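Local coordinates for protein ribonucleoside-diphosphate reductase subunit beta (Clostridium botulinum, PDB 6ZJK) that forms the iron-binding small subunit of a ribonucleotide reductase, which converts ribonucleoside diphosphates to deoxyribonucleoside diphosphates, at residues Ile197-Tyr201 with Phe245-Ile249; Gly205-Tyr209 with Leu306-Arg310; Arg301-Tyr305 with Ile323-Met328. All blocks are in the same frame, centred on the assembly; numbering follows the deposited sequence.

Interaction 1: residues Ile197-Tyr201 with Phe245-Ile249; sequences IMANY and FQNII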
ATOM      1  N   ILE A 197      -6.748 -16.340   5.778  1.00 44.22           N
ATOM      2  CA  ILE A 197      -5.814 -15.751   6.677  1.00 41.94           C
ATOM      3  C   ILE A 197      -4.755 -16.757   6.995  1.00 41.70           C
ATOM      4  O   ILE A 197      -3.632 -16.460   7.041  1.00 42.89           O
ATOM      5  CB  ILE A 197      -6.492 -15.282   7.977  1.00 45.36           C
ATOM      6  CG1 ILE A 197      -7.512 -14.192   7.710  1.00 49.87           C
ATOM      7  CG2 ILE A 197      -5.471 -14.834   8.977  1.00 38.55           C
ATOM      8  CD1 ILE A 197      -6.963 -12.866   7.380  1.00 50.18           C
ATOM      9  N   MET A 198      -5.151 -17.985   7.178  1.00 42.78           N
ATOM     10  CA  MET A 198      -4.227 -19.046   7.482  1.00 45.85           C
ATOM     11  C   MET A 198      -3.344 -19.325   6.265  1.00 41.35           C
ATOM     12  O   MET A 198      -2.211 -19.568   6.398  1.00 39.27           O
ATOM     13  CB  MET A 198      -5.000 -20.261   8.023  1.00 43.09           C
ATOM     14  CG  MET A 198      -4.223 -21.433   8.543  1.00 47.93           C
ATOM     15  SD  MET A 198      -3.061 -21.235   9.820  1.00 44.81           S
ATOM     16  CE  MET A 198      -2.102 -22.675   9.640  1.00 44.91           C
ATOM     17  N   ALA A 199      -3.896 -19.211   5.076  1.00 42.82           N
ATOM     18  CA  ALA A 199      -3.136 -19.385   3.845  1.00 39.79           C
ATOM     19  C   ALA A 199      -1.991 -18.401   3.759  1.00 44.71           C
ATOM     20  O   ALA A 199      -0.891 -18.761   3.476  1.00 42.95           O
ATOM     21  CB  ALA A 199      -4.028 -19.227   2.682  1.00 43.62           C
ATOM     22  N   ASN A 200      -2.273 -17.142   4.026  1.00 41.30           N
ATOM     23  CA  ASN A 200      -1.270 -16.141   4.072  1.00 36.53           C
ATOM     24  C   ASN A 200      -0.166 -16.485   4.998  1.00 39.03           C
ATOM     25  O   ASN A 200       0.942 -16.322   4.674  1.00 40.74           O
ATOM     26  CB  ASN A 200      -1.877 -14.899   4.651  1.00 44.83           C
ATOM     27  CG  ASN A 200      -2.075 -13.835   3.662  1.00 52.49           C
ATOM     28  OD1 ASN A 200      -1.158 -13.190   3.284  1.00 58.72           O
ATOM     29  ND2 ASN A 200      -3.289 -13.644   3.249  1.00 51.24           N
ATOM     30  N   TYR A 201      -0.500 -16.898   6.214  1.00 40.39           N
ATOM     31  CA  TYR A 201       0.469 -17.253   7.236  1.00 40.44           C
ATOM     32  C   TYR A 201       1.376 -18.369   6.745  1.00 39.23           C
ATOM     33  O   TYR A 201       2.540 -18.307   6.872  1.00 38.43           O
ATOM     34  CB  TYR A 201      -0.244 -17.583   8.567  1.00 41.46           C
ATOM     35  CG  TYR A 201       0.631 -17.898   9.736  1.00 43.78           C
ATOM     36  CD1 TYR A 201       1.580 -17.049  10.137  1.00 41.88           C
ATOM     37  CD2 TYR A 201       0.478 -19.064  10.446  1.00 46.21           C
ATOM     38  CE1 TYR A 201       2.394 -17.351  11.168  1.00 45.67           C
ATOM     39  CE2 TYR A 201       1.278 -19.359  11.498  1.00 39.93           C
ATOM     40  CZ  TYR A 201       2.224 -18.491  11.856  1.00 44.31           C
ATOM     41  OH  TYR A 201       3.049 -18.713  12.841  1.00 36.56           O
ATOM     42  N   PHE A 245       0.538 -11.358  11.107  1.00 36.67           N
ATOM     43  CA  PHE A 245      -0.491 -12.371  10.952  1.00 40.58           C
ATOM     44  C   PHE A 245      -0.677 -13.231  12.223  1.00 40.95           C
ATOM     45  O   PHE A 245      -1.726 -13.607  12.531  1.00 35.59           O
ATOM     46  CB  PHE A 245      -0.347 -13.185   9.666  1.00 41.14           C
ATOM     47  CG  PHE A 245      -1.010 -12.540   8.477  1.00 38.45           C
ATOM     48  CD1 PHE A 245      -0.469 -11.480   7.888  1.00 37.79           C
ATOM     49  CD2 PHE A 245      -2.201 -12.972   8.014  1.00 40.87           C
ATOM     50  CE1 PHE A 245      -1.078 -10.872   6.853  1.00 37.58           C
ATOM     51  CE2 PHE A 245      -2.819 -12.357   6.971  1.00 42.57           C
ATOM     52  CZ  PHE A 245      -2.252 -11.312   6.394  1.00 39.10           C
ATOM     53  N   GLN A 246       0.370 -13.492  12.950  1.00 36.72           N
ATOM     54  CA  GLN A 246       0.235 -14.186  14.236  1.00 40.20           C
ATOM     55  C   GLN A 246      -0.717 -13.431  15.171  1.00 41.29           C
ATOM     56  O   GLN A 246      -1.603 -14.025  15.802  1.00 40.20           O
ATOM     57  CB  GLN A 246       1.623 -14.355  14.875  1.00 40.27           C
ATOM     58  CG  GLN A 246       2.478 -15.480  14.241  1.00 41.66           C
ATOM     59  CD  GLN A 246       3.940 -15.517  14.723  1.00 49.61           C
ATOM     60  OE1 GLN A 246       4.347 -14.720  15.582  1.00 41.59           O
ATOM     61  NE2 GLN A 246       4.731 -16.476  14.181  1.00 38.35           N
ATOM     62  N   ASN A 247      -0.543 -12.113  15.267  1.00 38.90           N
ATOM     63  CA  ASN A 247      -1.387 -11.298  16.135  1.00 41.00           C
ATOM     64  C   ASN A 247      -2.797 -11.131  15.590  1.00 40.62           C
ATOM     65  O   ASN A 247      -3.768 -11.146  16.358  1.00 43.40           O
ATOM     66  CB  ASN A 247      -0.735  -9.946  16.347  1.00 39.76           C
ATOM     67  CG  ASN A 247       0.283  -9.998  17.434  1.00 41.24           C
ATOM     68  OD1 ASN A 247      -0.056  -9.792  18.588  1.00 50.12           O
ATOM     69  ND2 ASN A 247       1.526 -10.250  17.092  1.00 45.59           N
ATOM     70  N   ILE A 248      -2.945 -10.983  14.274  1.00 39.49           N
ATOM     71  CA  ILE A 248      -4.287 -10.893  13.709  1.00 38.98           C
ATOM     72  C   ILE A 248      -5.078 -12.157  14.031  1.00 39.05           C
ATOM     73  O   ILE A 248      -6.241 -12.086  14.444  1.00 40.55           O
ATOM     74  CB  ILE A 248      -4.231 -10.622  12.188  1.00 36.66           C
ATOM     75  CG1 ILE A 248      -3.723  -9.202  11.886  1.00 34.77           C
ATOM     76  CG2 ILE A 248      -5.607 -10.772  11.581  1.00 35.25           C
ATOM     77  CD1 ILE A 248      -3.609  -8.890  10.339  1.00 36.54           C
ATOM     78  N   ILE A 249      -4.467 -13.311  13.910  1.00 36.70           N
ATOM     79  CA  ILE A 249      -5.151 -14.547  14.196  1.00 39.79           C
ATOM     80  C   ILE A 249      -5.505 -14.677  15.686  1.00 42.31           C
ATOM     81  O   ILE A 249      -6.575 -15.106  16.029  1.00 40.64           O
ATOM     82  CB  ILE A 249      -4.324 -15.754  13.772  1.00 36.77           C
ATOM     83  CG1 ILE A 249      -4.368 -15.932  12.270  1.00 35.61           C
ATOM     84  CG2 ILE A 249      -4.875 -17.009  14.383  1.00 35.43           C
ATOM     85  CD1 ILE A 249      -3.214 -16.732  11.741  1.00 38.94           C
TER

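Interaction 2: residues Gly205-Tyr209 with Leu306-Arg310; sequences GIYFY and LSNLR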
ATOM      1  N   GLY A 205       5.407 -17.901   6.137  1.00 39.72           N
ATOM      2  CA  GLY A 205       6.232 -18.599   7.099  1.00 37.16           C
ATOM      3  C   GLY A 205       6.809 -19.904   6.615  1.00 40.51           C
ATOM      4  O   GLY A 205       7.661 -20.479   7.301  1.00 38.73           O
ATOM      5  N   ILE A 206       6.367 -20.397   5.453  1.00 34.84           N
ATOM      6  CA  ILE A 206       6.847 -21.684   4.946  1.00 36.54           C
ATOM      7  C   ILE A 206       7.412 -21.554   3.527  1.00 40.60           C
ATOM      8  O   ILE A 206       8.582 -21.879   3.293  1.00 35.36           O
ATOM      9  CB  ILE A 206       5.736 -22.741   4.986  1.00 33.53           C
ATOM     10  CG1 ILE A 206       5.238 -22.936   6.433  1.00 38.77           C
ATOM     11  CG2 ILE A 206       6.247 -24.081   4.409  1.00 40.00           C
ATOM     12  CD1 ILE A 206       6.304 -23.446   7.395  1.00 36.15           C
ATOM     13  N   TYR A 207       6.599 -21.070   2.575  1.00 36.71           N
ATOM     14  CA  TYR A 207       7.035 -21.081   1.173  1.00 39.37           C
ATOM     15  C   TYR A 207       8.236 -20.166   0.971  1.00 43.23           C
ATOM     16  O   TYR A 207       9.222 -20.564   0.349  1.00 41.15           O
ATOM     17  CB  TYR A 207       5.894 -20.678   0.225  1.00 44.86           C
ATOM     18  CG  TYR A 207       4.640 -21.533   0.327  1.00 43.68           C
ATOM     19  CD1 TYR A 207       4.692 -22.832   0.814  1.00 45.00           C
ATOM     20  CD2 TYR A 207       3.397 -21.026  -0.045  1.00 42.94           C
ATOM     21  CE1 TYR A 207       3.540 -23.609   0.920  1.00 42.89           C
ATOM     22  CE2 TYR A 207       2.241 -21.795   0.056  1.00 44.80           C
ATOM     23  CZ  TYR A 207       2.320 -23.084   0.542  1.00 47.14           C
ATOM     24  OH  TYR A 207       1.186 -23.864   0.650  1.00 45.09           O
ATOM     25  N   PHE A 208       8.202 -19.017   1.600  1.00 39.76           N
ATOM     26  CA  PHE A 208       9.263 -18.111   1.440  1.00 43.23           C
ATOM     27  C   PHE A 208      10.529 -18.569   2.095  1.00 40.45           C
ATOM     28  O   PHE A 208      11.558 -18.344   1.580  1.00 42.29           O
ATOM     29  CB  PHE A 208       8.874 -16.672   1.817  1.00 36.09           C
ATOM     30  CG  PHE A 208       8.585 -15.812   0.648  1.00 45.76           C
ATOM     31  CD1 PHE A 208       9.582 -15.235  -0.059  1.00 41.99           C
ATOM     32  CD2 PHE A 208       7.339 -15.632   0.242  1.00 47.29           C
ATOM     33  CE1 PHE A 208       9.300 -14.487  -1.151  1.00 46.11           C
ATOM     34  CE2 PHE A 208       7.047 -14.902  -0.858  1.00 40.62           C
ATOM     35  CZ  PHE A 208       8.035 -14.334  -1.546  1.00 41.40           C
ATOM     36  N   TYR A 209      10.429 -19.195   3.250  1.00 41.06           N
ATOM     37  CA  TYR A 209      11.586 -19.681   3.993  1.00 44.35           C
ATOM     38  C   TYR A 209      12.296 -20.772   3.224  1.00 38.24           C
ATOM     39  O   TYR A 209      13.450 -20.855   3.239  1.00 41.63           O
ATOM     40  CB  TYR A 209      11.222 -20.040   5.440  1.00 37.87           C
ATOM     41  CG  TYR A 209      11.240 -18.835   6.320  1.00 37.88           C
ATOM     42  CD1 TYR A 209      10.206 -17.974   6.334  1.00 36.91           C
ATOM     43  CD2 TYR A 209      12.309 -18.548   7.088  1.00 43.85           C
ATOM     44  CE1 TYR A 209      10.221 -16.850   7.104  1.00 41.38           C
ATOM     45  CE2 TYR A 209      12.339 -17.430   7.867  1.00 42.72           C
ATOM     46  CZ  TYR A 209      11.281 -16.586   7.851  1.00 45.09           C
ATOM     47  OH  TYR A 209      11.311 -15.492   8.601  1.00 47.34           O
ATOM     48  N   LEU A 306      10.334 -25.993  10.585  1.00 39.41           N
ATOM     49  CA  LEU A 306       9.729 -24.667  10.520  1.00 43.17           C
ATOM     50  C   LEU A 306       8.245 -24.714  10.857  1.00 37.27           C
ATOM     51  O   LEU A 306       7.738 -23.833  11.559  1.00 35.82           O
ATOM     52  CB  LEU A 306       9.939 -24.057   9.126  1.00 36.06           C
ATOM     53  CG  LEU A 306      11.355 -23.570   8.821  1.00 41.37           C
ATOM     54  CD1 LEU A 306      11.474 -22.996   7.387  1.00 45.00           C
ATOM     55  CD2 LEU A 306      11.801 -22.542   9.834  1.00 42.98           C
ATOM     56  N   SER A 307       7.529 -25.735  10.370  1.00 36.06           N
ATOM     57  CA  SER A 307       6.097 -25.782  10.638  1.00 41.22           C
ATOM     58  C   SER A 307       5.810 -25.955  12.126  1.00 43.51           C
ATOM     59  O   SER A 307       4.812 -25.421  12.622  1.00 43.51           O
ATOM     60  CB  SER A 307       5.420 -26.880   9.816  1.00 38.35           C
ATOM     61  OG  SER A 307       5.678 -28.159  10.334  1.00 41.61           O
ATOM     62  N   ASN A 308       6.677 -26.664  12.864  1.00 45.97           N
ATOM     63  CA  ASN A 308       6.477 -26.790  14.310  1.00 47.92           C
ATOM     64  C   ASN A 308       6.519 -25.418  14.975  1.00 43.77           C
ATOM     65  O   ASN A 308       5.680 -25.106  15.827  1.00 40.74           O
ATOM     66  CB  ASN A 308       7.543 -27.690  14.940  1.00 41.00           C
ATOM     67  CG  ASN A 308       7.464 -29.126  14.462  1.00 43.45           C
ATOM     68  OD1 ASN A 308       6.454 -29.580  13.927  1.00 43.00           O
ATOM     69  ND2 ASN A 308       8.548 -29.845  14.649  1.00 44.51           N
ATOM     70  N   LEU A 309       7.502 -24.589  14.601  1.00 41.67           N
ATOM     71  CA  LEU A 309       7.581 -23.236  15.152  1.00 44.36           C
ATOM     72  C   LEU A 309       6.337 -22.429  14.788  1.00 42.14           C
ATOM     73  O   LEU A 309       5.757 -21.747  15.635  1.00 40.14           O
ATOM     74  CB  LEU A 309       8.827 -22.516  14.622  1.00 44.04           C
ATOM     75  CG  LEU A 309      10.228 -23.139  14.730  1.00 52.20           C
ATOM     76  CD1 LEU A 309      11.270 -22.168  14.145  1.00 48.22           C
ATOM     77  CD2 LEU A 309      10.583 -23.547  16.136  1.00 53.66           C
ATOM     78  N   ARG A 310       5.912 -22.499  13.520  1.00 44.39           N
ATOM     79  CA  ARG A 310       4.788 -21.688  13.068  1.00 39.42           C
ATOM     80  C   ARG A 310       3.499 -22.063  13.786  1.00 43.50           C
ATOM     81  O   ARG A 310       2.743 -21.182  14.204  1.00 39.62           O
ATOM     82  CB  ARG A 310       4.603 -21.832  11.558  1.00 38.21           C
ATOM     83  CG  ARG A 310       5.843 -21.567  10.747  1.00 39.40           C
ATOM     84  CD  ARG A 310       6.459 -20.198  11.037  1.00 41.59           C
ATOM     85  NE  ARG A 310       7.569 -19.915  10.128  1.00 38.35           N
ATOM     86  CZ  ARG A 310       8.757 -19.451  10.511  1.00 41.09           C
ATOM     87  NH1 ARG A 310       9.002 -19.214  11.791  1.00 35.43           N
ATOM     88  NH2 ARG A 310       9.708 -19.237   9.606  1.00 37.33           N
TER

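Interaction 3: residues Arg301-Tyr305 with Ile323-Met328; sequences RYIKY and INKHPM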
ATOM      1  N   ARG A 301      13.533 -32.292   6.531  1.00 46.12           N
ATOM      2  CA  ARG A 301      13.659 -31.975   7.947  1.00 48.56           C
ATOM      3  C   ARG A 301      13.553 -30.473   8.203  1.00 44.05           C
ATOM      4  O   ARG A 301      12.950 -30.049   9.195  1.00 45.57           O
ATOM      5  CB  ARG A 301      14.981 -32.548   8.473  1.00 48.75           C
ATOM      6  CG  ARG A 301      15.051 -34.100   8.495  1.00 55.23           C
ATOM      7  CD  ARG A 301      16.358 -34.623   9.144  1.00 56.25           C
ATOM      8  NE  ARG A 301      16.633 -33.901  10.383  1.00 63.81           N
ATOM      9  CZ  ARG A 301      16.290 -34.281  11.610  1.00 75.90           C
ATOM     10  NH1 ARG A 301      15.666 -35.441  11.825  1.00 70.43           N
ATOM     11  NH2 ARG A 301      16.590 -33.485  12.636  1.00 77.96           N
ATOM     12  N   TYR A 302      14.087 -29.643   7.307  1.00 41.81           N
ATOM     13  CA  TYR A 302      14.052 -28.204   7.563  1.00 41.44           C
ATOM     14  C   TYR A 302      12.626 -27.673   7.502  1.00 39.82           C
ATOM     15  O   TYR A 302      12.185 -26.962   8.412  1.00 43.31           O
ATOM     16  CB  TYR A 302      14.957 -27.455   6.584  1.00 42.55           C
ATOM     17  CG  TYR A 302      15.014 -25.960   6.817  1.00 49.23           C
ATOM     18  CD1 TYR A 302      15.234 -25.431   8.089  1.00 46.62           C
ATOM     19  CD2 TYR A 302      14.866 -25.065   5.750  1.00 47.30           C
ATOM     20  CE1 TYR A 302      15.287 -24.057   8.293  1.00 44.84           C
ATOM     21  CE2 TYR A 302      14.916 -23.695   5.948  1.00 46.33           C
ATOM     22  CZ  TYR A 302      15.126 -23.196   7.216  1.00 46.71           C
ATOM     23  OH  TYR A 302      15.177 -21.832   7.389  1.00 42.01           O
ATOM     24  N   ILE A 303      11.876 -28.044   6.464  1.00 40.23           N
ATOM     25  CA  ILE A 303      10.513 -27.548   6.319  1.00 38.87           C
ATOM     26  C   ILE A 303       9.644 -28.000   7.489  1.00 44.05           C
ATOM     27  O   ILE A 303       8.871 -27.208   8.044  1.00 41.13           O
ATOM     28  CB  ILE A 303       9.914 -27.996   4.972  1.00 40.08           C
ATOM     29  CG1 ILE A 303      10.810 -27.566   3.794  1.00 43.58           C
ATOM     30  CG2 ILE A 303       8.516 -27.425   4.802  1.00 41.46           C
ATOM     31  CD1 ILE A 303      11.121 -26.101   3.784  1.00 44.24           C
ATOM     32  N   LYS A 304       9.774 -29.271   7.900  1.00 41.72           N
ATOM     33  CA  LYS A 304       8.974 -29.780   9.009  1.00 42.08           C
ATOM     34  C   LYS A 304       9.308 -29.047  10.299  1.00 39.77           C
ATOM     35  O   LYS A 304       8.413 -28.746  11.096  1.00 38.67           O
ATOM     36  CB  LYS A 304       9.171 -31.298   9.168  1.00 39.71           C
ATOM     37  CG  LYS A 304       8.464 -32.120   8.099  1.00 42.41           C
ATOM     38  CD  LYS A 304       8.599 -33.645   8.289  1.00 45.12           C
ATOM     39  CE  LYS A 304       7.934 -34.408   7.129  1.00 44.46           C
ATOM     40  NZ  LYS A 304       8.122 -35.905   7.177  1.00 50.77           N
ATOM     41  N   TYR A 305      10.598 -28.787  10.536  1.00 38.96           N
ATOM     42  CA  TYR A 305      11.010 -28.040  11.722  1.00 42.30           C
ATOM     43  C   TYR A 305      10.379 -26.651  11.739  1.00 43.21           C
ATOM     44  O   TYR A 305       9.966 -26.156  12.794  1.00 41.01           O
ATOM     45  CB  TYR A 305      12.539 -27.940  11.771  1.00 37.74           C
ATOM     46  CG  TYR A 305      13.079 -26.948  12.787  1.00 47.88           C
ATOM     47  CD1 TYR A 305      13.235 -27.289  14.129  1.00 48.39           C
ATOM     48  CD2 TYR A 305      13.430 -25.662  12.396  1.00 46.19           C
ATOM     49  CE1 TYR A 305      13.733 -26.373  15.043  1.00 52.22           C
ATOM     50  CE2 TYR A 305      13.925 -24.740  13.296  1.00 50.48           C
ATOM     51  CZ  TYR A 305      14.071 -25.092  14.616  1.00 52.99           C
ATOM     52  OH  TYR A 305      14.563 -24.151  15.503  1.00 55.35           O
ATOM     53  N   ILE A 323      10.920 -34.052  15.313  1.00 71.76           N
ATOM     54  CA  ILE A 323      12.001 -33.253  14.744  1.00 66.34           C
ATOM     55  C   ILE A 323      12.128 -32.008  15.613  1.00 68.59           C
ATOM     56  O   ILE A 323      11.441 -31.007  15.383  1.00 70.44           O
ATOM     57  CB  ILE A 323      11.713 -32.872  13.285  1.00 68.77           C
ATOM     58  CG1 ILE A 323      11.489 -34.114  12.431  1.00 68.66           C
ATOM     59  CG2 ILE A 323      12.847 -32.027  12.708  1.00 70.45           C
ATOM     60  CD1 ILE A 323      11.011 -33.773  11.042  1.00 70.21           C
ATOM     61  N   ASN A 324      12.983 -32.057  16.628  1.00 68.44           N
ATOM     62  CA  ASN A 324      13.093 -30.957  17.574  1.00 69.40           C
ATOM     63  C   ASN A 324      14.384 -30.154  17.483  1.00 68.39           C
ATOM     64  O   ASN A 324      14.431 -29.043  18.023  1.00 70.24           O
ATOM     65  CB  ASN A 324      12.890 -31.488  19.001  1.00 77.24           C
ATOM     66  CG  ASN A 324      13.689 -32.739  19.272  1.00 78.52           C
ATOM     67  OD1 ASN A 324      14.500 -33.157  18.452  1.00 80.65           O
ATOM     68  ND2 ASN A 324      13.425 -33.376  20.401  1.00 85.66           N
ATOM     69  N   LYS A 325      15.416 -30.647  16.808  1.00 63.17           N
ATOM     70  CA  LYS A 325      16.525 -29.704  16.737  1.00 68.39           C
ATOM     71  C   LYS A 325      16.692 -29.216  15.297  1.00 59.57           C
ATOM     72  O   LYS A 325      16.572 -29.994  14.345  1.00 55.81           O
ATOM     73  CB  LYS A 325      17.837 -30.328  17.242  1.00 66.14           C
ATOM     74  CG  LYS A 325      18.939 -29.268  17.513  1.00 73.33           C
ATOM     75  CD  LYS A 325      18.586 -28.261  18.604  1.00 77.23           C
ATOM     76  CE  LYS A 325      18.803 -26.833  18.096  1.00 69.31           C
ATOM     77  NZ  LYS A 325      17.629 -26.359  17.311  1.00 65.72           N
ATOM     78  N   HIS A 326      17.196 -27.987  15.267  1.00 58.46           N
ATOM     79  CA  HIS A 326      17.296 -27.236  14.026  1.00 52.63           C
ATOM     80  C   HIS A 326      18.283 -27.940  13.105  1.00 51.94           C
ATOM     81  O   HIS A 326      19.462 -28.060  13.453  1.00 56.62           O
ATOM     82  CB  HIS A 326      17.741 -25.810  14.335  1.00 54.32           C
ATOM     83  CG  HIS A 326      17.599 -24.863  13.193  1.00 53.47           C
ATOM     84  ND1 HIS A 326      17.681 -25.261  11.875  1.00 54.53           N
ATOM     85  CD2 HIS A 326      17.402 -23.525  13.171  1.00 55.00           C
ATOM     86  CE1 HIS A 326      17.535 -24.207  11.090  1.00 49.17           C
ATOM     87  NE2 HIS A 326      17.365 -23.142  11.854  1.00 50.90           N
ATOM     88  N   PRO A 327      17.858 -28.411  11.931  1.00 49.96           N
ATOM     89  CA  PRO A 327      18.761 -29.204  11.087  1.00 53.49           C
ATOM     90  C   PRO A 327      19.737 -28.384  10.257  1.00 55.01           C
ATOM     91  O   PRO A 327      20.684 -28.965   9.707  1.00 49.95           O
ATOM     92  CB  PRO A 327      17.792 -29.986  10.187  1.00 51.14           C
ATOM     93  CG  PRO A 327      16.590 -29.093  10.099  1.00 53.54           C
ATOM     94  CD  PRO A 327      16.485 -28.365  11.402  1.00 47.65           C
ATOM     95  N   MET A 328      19.544 -27.064  10.142  1.00 52.81           N
ATOM     96  CA  MET A 328      20.432 -26.184   9.384  0.61 50.83           C
ATOM     97  C   MET A 328      20.707 -24.921  10.201  1.00 49.97           C
ATOM     98  O   MET A 328      20.391 -23.808   9.790  1.00 50.05           O
ATOM     99  CB  MET A 328      19.827 -25.780   8.039  0.61 51.97           C
ATOM    100  CG  MET A 328      19.317 -26.897   7.162  0.61 52.23           C
ATOM    101  SD  MET A 328      18.628 -26.199   5.647  0.61 59.81           S
ATOM    102  CE  MET A 328      20.082 -25.451   4.913  0.61 56.13           C
TER
HETATM  103  O   HOH W   1      16.104 -20.760  10.200  1.00 50.87           O

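Interaction 1: residues Ile197-Tyr201 with Phe245-Ile249
Phe245 and Ile197 meet at the tight end of this contact between two near-antiparallel helices. The segments come from helices 190-220 and 225-255 of the helical bundle typical of ribonucleotide reductase small subunits. The segment axes approach to 10.3 Å. Ile197 works through its CG2 branch. With chi1 at -63°, CG1 of Ile197 is anti to the carbonyl carbon, which puts CG2 anti to the backbone N. CG2 reaches the rim of the Phe245 ring near its plane, 3.9 Å from CD2. The same methyl lies 3.6 Å from CG1 of Ile249, and the two isoleucines run past each other in opposite directions. Asn200 slants across the Phe245 ring, with its CB 3.6 Å from Phe245 CE2. Its amide plane is only 20° from the ring plane. The amide is buried, and its OD1 is hydrogen-bonded to NE2 of Gln110 on helix 90-118. Leu130 and Gln133 of helix 124-151 pack on Phe245. The Asn200 side chain is about 7 Å from a bound iron, so this apolar part lies near the iron site.

The other side is looser and more polar. Tyr201 CB and Ile249 CD1 are 4.4 Å apart. Gln246 is partly exposed, and its extended chain crosses the Tyr201 ring obliquely. Gln246 NE2 donates to Tyr201 OH over 3.1 Å, with an N-H...O angle of 153°. The hydroxyl is also hydrogen-bonded to the main-chain O of Arg310. The chemistry implies that the buried Tyr201 hydroxyl is held by two other helices, while Gln110 satisfies Asn200 OD1.

Interaction 2: residues Gly205-Tyr209 with Leu306-Arg310
This is a buried helix-helix contact in the helical bundle of the small subunit, joined by an arginine that grips a main-chain carbonyl and places one guanidinium nitrogen over an aromatic ring. Helix 190-220 meets helix 296-313 here in a roughly antiparallel crossing. The axes of segments 205-209 and 306-310 approach to 10.4 Å. Helix 190-220 has a wider pi-type turn at 205-207. Arg310 NE donates to Gly205 O over 2.9 Å, and the bond is fairly straight at 164°. The carbonyl oxygen lies almost in the guanidinium plane. A second, weak bond runs from Arg310 NH2 to the same oxygen. Gly205 has no side chain, which lets the arginine come close to the backbone.

The Arg310 chain bends at chi2 (-55°), turning back toward the carbonyl. Beyond it the group forms a cation-pi contact with Tyr209. The ring and guanidinium planes are 64° apart, so one nitrogen points at the ring. Leu306 CD1 packs 3.5 Å from Tyr209 CB, while Ile206 CD1 reaches Arg310 CG at 3.9 Å. Leu242 of helix 225-255 and Met272 of helix 262-287 also touch Arg310. The nitrogen over the centre of the Tyr209 ring is NH2, 3.3 Å above its plane.

Interaction 3: residues Arg301-Tyr305 with Ile323-Met328
Tyr302, Tyr305 and His326 form an aromatic cluster where the loop 323-328 folds back along helix 296-313. The Tyr305 and His326 rings make an offset stack, with centroids 4.6 Å apart and planes at 29°. His326 CA also sits over the Tyr305 face in a CH-pi contact. Tyr302 meets His326 rim to rim, with Tyr302 CE1 3.6 Å from His326 CE1. In one of its two conformers Met328 puts SD over a face of Tyr302, a Met-aromatic contact offset toward the rim. Pro327 sits between the tyrosines: its CG packs on Tyr302 CA at 3.7 Å and its CD on Tyr305 CG at 3.9 Å.

Outward from this core, Ile323 crosses Lys304 at about a right angle, and Ile323 CD1 is 3.6 Å from Lys304 CB. The Lys304 chain runs on to a salt bridge with Glu300. A bend at chi3 (46°) turns the Arg301 guanidinium toward the loop, where Ile323 CG2 lies over one face. The main-chain N of Met328 donates to His326 ND1, which helps fix the rotation of the imidazole. Asp332 bonds weakly to His326 NE2. A water bridges Tyr302 OH (3.1 Å) and His326 NE2 (3.2 Å).

From the N terminus, helix 190-220 supplies Ile197-Tyr201 to interaction 1 and then Gly205-Tyr209 to interaction 2. Interaction 1 closes first, when helix 225-255 returns at Phe245-Ile249. Interaction 2 spans a longer stretch and closes at Leu306-Arg310, so the two cross along the chain. They touch through Tyr201 and Arg310. Interaction 3 opens at Arg301-Tyr305, just before interaction 2 closes, and crosses it. These two also pack directly, Ile206 against Ile303. Interaction 3 closes at Ile323-Met328 and follows interaction 1 in series, without touching it. Helix 190-220 thus holds helices 225-255 and 296-313, and helix 296-313 holds the loop 323-328.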